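Local coordinates for protein nucleoporin nup120 (Schizosaccharomyces pombe, PDB 4GQ2) that serves as a structural component of the nuclear pore complex, whose nucleoporins can also dock nuclear transport factors, at residues Leu300-Pro303 with Gly308-Ser311; Leu337-Asp340 with Pro344-Leu347. One frame throughout, in Å; residues are numbered along the deposited sequence.

Contact 1: Leu300-Pro303 with Gly308-Ser311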
loop_
_atom_site.group_PDB
_atom_site.type_symbol
_atom_site.label_atom_id
_atom_site.label_comp_id
_atom_site.label_asym_id
_atom_site.label_seq_id
_atom_site.Cartn_x
_atom_site.Cartn_y
_atom_site.Cartn_z
ATOM N N LEU A 300 39.464 -17.049 10.773
ATOM C CA LEU A 300 40.437 -15.997 11.028
ATOM C C LEU A 300 40.809 -15.306 9.723
ATOM O O LEU A 300 41.000 -15.964 8.696
ATOM C CB LEU A 300 41.673 -16.572 11.738
ATOM C CG LEU A 300 43.032 -15.858 11.696
ATOM C CD1 LEU A 300 43.003 -14.495 12.376
ATOM C CD2 LEU A 300 44.102 -16.743 12.320
ATOM N N TYR A 301 40.907 -13.979 9.782
ATOM C CA TYR A 301 41.136 -13.143 8.607
ATOM C C TYR A 301 42.555 -12.598 8.532
ATOM O O TYR A 301 43.103 -12.134 9.536
ATOM C CB TYR A 301 40.153 -11.971 8.597
ATOM C CG TYR A 301 40.305 -11.034 7.420
ATOM C CD1 TYR A 301 40.137 -11.494 6.115
ATOM C CD2 TYR A 301 40.591 -9.678 7.609
ATOM C CE1 TYR A 301 40.261 -10.638 5.031
ATOM C CE2 TYR A 301 40.709 -8.810 6.526
ATOM C CZ TYR A 301 40.543 -9.301 5.243
ATOM O OH TYR A 301 40.656 -8.467 4.162
ATOM N N TYR A 302 43.122 -12.648 7.326
ATOM C CA TYR A 302 44.448 -12.110 7.035
ATOM C C TYR A 302 44.329 -11.033 5.964
ATOM O O TYR A 302 43.983 -11.341 4.819
ATOM C CB TYR A 302 45.372 -13.200 6.491
ATOM C CG TYR A 302 45.844 -14.239 7.483
ATOM C CD1 TYR A 302 45.056 -15.352 7.782
ATOM C CD2 TYR A 302 47.104 -14.137 8.085
ATOM C CE1 TYR A 302 45.492 -16.319 8.673
ATOM C CE2 TYR A 302 47.550 -15.104 8.976
ATOM C CZ TYR A 302 46.739 -16.192 9.264
ATOM O OH TYR A 302 47.164 -17.160 10.146
ATOM N N PRO A 303 44.608 -9.771 6.325
ATOM C CA PRO A 303 44.667 -8.698 5.327
ATOM C C PRO A 303 45.774 -8.924 4.293
ATOM O O PRO A 303 46.804 -9.529 4.605
ATOM C CB PRO A 303 44.969 -7.454 6.165
ATOM C CG PRO A 303 44.444 -7.781 7.524
ATOM C CD PRO A 303 44.683 -9.253 7.703
ATOM N N GLY A 308 42.630 -10.001 0.958
ATOM C CA GLY A 308 43.021 -10.922 2.019
ATOM C C GLY A 308 42.662 -12.377 1.787
ATOM O O GLY A 308 42.412 -12.797 0.658
ATOM N N SER A 309 42.650 -13.142 2.874
ATOM C CA SER A 309 42.328 -14.564 2.842
ATOM C C SER A 309 41.832 -14.985 4.216
ATOM O O SER A 309 41.898 -14.208 5.166
ATOM C CB SER A 309 43.554 -15.394 2.436
ATOM O OG SER A 309 44.656 -15.150 3.294
ATOM N N PHE A 310 41.336 -16.213 4.320
ATOM C CA PHE A 310 40.745 -16.690 5.563
ATOM C C PHE A 310 41.295 -18.052 5.981
ATOM O O PHE A 310 41.604 -18.890 5.135
ATOM C CB PHE A 310 39.223 -16.777 5.429
ATOM C CG PHE A 310 38.537 -15.441 5.313
ATOM C CD1 PHE A 310 38.345 -14.847 4.070
ATOM C CD2 PHE A 310 38.063 -14.789 6.446
ATOM C CE1 PHE A 310 37.708 -13.621 3.960
ATOM C CE2 PHE A 310 37.421 -13.564 6.345
ATOM C CZ PHE A 310 37.243 -12.981 5.100
ATOM N N SER A 311 41.405 -18.261 7.290
ATOM C CA SER A 311 41.824 -19.545 7.846
ATOM C C SER A 311 40.743 -20.148 8.734
ATOM O O SER A 311 39.958 -19.424 9.344
ATOM C CB SER A 311 43.114 -19.386 8.650
ATOM O OG SER A 311 44.227 -19.199 7.799
#

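Contact 2: Leu337-Asp340 with Pro344-Leu347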
loop_
_atom_site.group_PDB
_atom_site.type_symbol
_atom_site.label_atom_id
_atom_site.label_comp_id
_atom_site.label_asym_id
_atom_site.label_seq_id
_atom_site.Cartn_x
_atom_site.Cartn_y
_atom_site.Cartn_z
ATOM N N LEU A 337 36.709 -11.335 -6.568
ATOM C CA LEU A 337 36.886 -9.903 -6.772
ATOM C C LEU A 337 35.585 -9.133 -6.490
ATOM O O LEU A 337 34.542 -9.447 -7.071
ATOM C CB LEU A 337 37.394 -9.618 -8.197
ATOM C CG LEU A 337 36.571 -10.055 -9.422
ATOM C CD1 LEU A 337 36.791 -9.107 -10.593
ATOM C CD2 LEU A 337 36.847 -11.499 -9.831
ATOM N N PRO A 338 35.622 -8.167 -5.547
ATOM C CA PRO A 338 34.599 -7.132 -5.592
ATOM C C PRO A 338 34.785 -6.266 -6.836
ATOM O O PRO A 338 35.891 -6.175 -7.364
ATOM C CB PRO A 338 34.856 -6.335 -4.312
ATOM C CG PRO A 338 35.367 -7.360 -3.362
ATOM C CD PRO A 338 36.258 -8.226 -4.215
ATOM N N ASP A 339 33.701 -5.639 -7.276
ATOM C CA ASP A 339 33.590 -5.020 -8.604
ATOM C C ASP A 339 34.734 -4.102 -9.071
ATOM O O ASP A 339 35.654 -4.561 -9.755
ATOM C CB ASP A 339 32.248 -4.300 -8.708
ATOM C CG ASP A 339 31.867 -3.619 -7.419
ATOM O OD1 ASP A 339 32.445 -2.552 -7.121
ATOM O OD2 ASP A 339 31.008 -4.165 -6.696
ATOM N N ASP A 340 34.674 -2.819 -8.716
ATOM C CA ASP A 340 35.570 -1.817 -9.306
ATOM C C ASP A 340 36.803 -1.500 -8.456
ATOM O O ASP A 340 36.850 -0.481 -7.766
ATOM C CB ASP A 340 34.796 -0.536 -9.648
ATOM C CG ASP A 340 34.002 -0.657 -10.938
ATOM O OD1 ASP A 340 34.584 -1.068 -11.966
ATOM O OD2 ASP A 340 32.796 -0.328 -10.932
ATOM N N PRO A 344 38.551 1.513 -2.991
ATOM C CA PRO A 344 38.892 0.486 -2.004
ATOM C C PRO A 344 37.684 -0.240 -1.405
ATOM O O PRO A 344 36.587 0.314 -1.360
ATOM C CB PRO A 344 39.624 1.280 -0.921
ATOM C CG PRO A 344 39.031 2.649 -0.992
ATOM C CD PRO A 344 38.556 2.868 -2.403
ATOM N N TRP A 345 37.904 -1.477 -0.963
ATOM C CA TRP A 345 36.900 -2.272 -0.260
ATOM C C TRP A 345 37.465 -2.770 1.043
ATOM O O TRP A 345 38.592 -3.277 1.087
ATOM C CB TRP A 345 36.473 -3.470 -1.097
ATOM C CG TRP A 345 35.494 -3.183 -2.210
ATOM C CD1 TRP A 345 35.776 -3.000 -3.561
ATOM C CD2 TRP A 345 34.028 -3.078 -2.112
ATOM N NE1 TRP A 345 34.629 -2.782 -4.278
ATOM C CE2 TRP A 345 33.545 -2.815 -3.474
ATOM C CE3 TRP A 345 33.103 -3.163 -1.074
ATOM C CZ2 TRP A 345 32.192 -2.648 -3.757
ATOM C CZ3 TRP A 345 31.742 -2.994 -1.374
ATOM C CH2 TRP A 345 31.301 -2.738 -2.681
ATOM N N MET A 346 36.685 -2.639 2.114
ATOM C CA MET A 346 37.099 -3.096 3.441
ATOM C C MET A 346 36.185 -4.187 3.974
ATOM O O MET A 346 34.975 -4.175 3.742
ATOM C CB MET A 346 37.124 -1.939 4.442
ATOM C CG MET A 346 38.254 -0.945 4.242
ATOM S SD MET A 346 38.425 0.170 5.649
ATOM C CE MET A 346 39.421 1.472 4.925
ATOM N N LEU A 347 36.775 -5.126 4.700
ATOM C CA LEU A 347 36.008 -6.121 5.423
ATOM C C LEU A 347 35.204 -5.420 6.506
ATOM O O LEU A 347 35.754 -4.655 7.299
ATOM C CB LEU A 347 36.933 -7.169 6.053
ATOM C CG LEU A 347 36.239 -8.306 6.798
ATOM C CD1 LEU A 347 35.333 -9.058 5.841
ATOM C CD2 LEU A 347 37.243 -9.255 7.430
#

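Contact 1: Leu300-Pro303 with Gly308-Ser311
Leu300 pairs with Ser311 through two backbone hydrogen bonds, Leu300 N to Ser311 O at 2.8 Å and Ser311 N to Leu300 O at 2.7 Å. The same carbonyl oxygen also takes a CA-H...O contact from Phe310. Tyr301 faces Phe310 in the next, non-hydrogen-bonded pair. Their rings lie oblique to each other, planes 40° apart, with Tyr301 CD1 over one face of the Phe310 ring, 3.4 Å from CZ. With CG trans to the backbone N (chi1 180°), Tyr301 runs beside its own carbonyl carbon toward the turn, where its OH is hydrogen-bonded to His307 O. Tyr302 closes the second hydrogen-bonded pair: its N meets Ser309 O at 2.9 Å, and its O receives Ser309 N. On the sheet face shared by Leu300, Ser309 and Ser311, Tyr302 CE1 comes 3.3 Å from Ser311 OG, a hydroxyl hydrogen-bonded to Lys330 O. Pro303 ends the pairing beside Gly308, where a side chain would collide with Tyr302 O and the Tyr301 ring. Two adjacent antiparallel strands, 297-302 and 309-317, joined by a short turn, make the central beta hairpin of a four-stranded sheet, as in a propeller blade.

Contact 2: Leu337-Asp340 with Pro344-Leu347
Pro338 on the face of Trp345 makes this a CH-pi contact, between the loop that follows strand 324-328 and the residue just before strand 346-354. Pro338 CB stands 3.6 Å from the centroid of the five-membered ring and only 13° off its normal, so the proline sits almost squarely over the pyrrole part of the indole, with CD1 its nearest atom. Trp345 CG lies trans to the carbonyl carbon (chi1 -78°), which carries the indole out across the distance between the two backbones, whose alpha carbons come no closer than 7.6 Å at Pro338 and Trp345. This is the connection from the four-stranded sheet ending in strand 324-328 to the sheet that begins with strand 346-354, within the beta-propeller domain: the loop folds back on the residue leading into that strand, an outermost one of its sheet within this chain. Asp339 comes to the indole at its rim, OD1 lying in the ring plane 3.4 Å from Trp345 CZ2, the carboxylate turned 69° from the indole. No hydrogen bond joins them; instead Asp339 OD1 accepts the backbone N of Asp340 at 2.8 Å, on its anti side, which probably limits how the group can turn. The Trp345 side chain is also touched by Trp368 and Ser370 of strand 361-370, Asn373 and Val375 of strand 373-382, and His307. Were Trp345 an alanine, Pro338 would probably lose the ring face it rests on, leaving a gap between loop and sheet. Pro344 O, meanwhile, is hydrogen-bonded to Ser370 OG.

How the contacts relate
Contact 1 closes before contact 2 opens along the chain, and their centres are about 15 Å apart, both within the beta-propeller domain. They meet directly: Tyr301 CD2 of contact 1 packs 3.4 Å from Leu347 CD2 of contact 2, so the hairpin's tyrosine face lies against the beginning of strand 346-354. Trp368 of strand 361-370 is shared, touching Tyr301, Trp345 and Leu347, and Ile366 likewise touches both Phe310 and Leu347. His307, from the hairpin turn, accepts a hydrogen bond from Tyr301 OH at its backbone O and also touches Pro338 and Trp345. Contact 1 is mainly backbone pairing inside one sheet, whereas contact 2 is side-chain packing between the connecting loop and the residue that leads into the next.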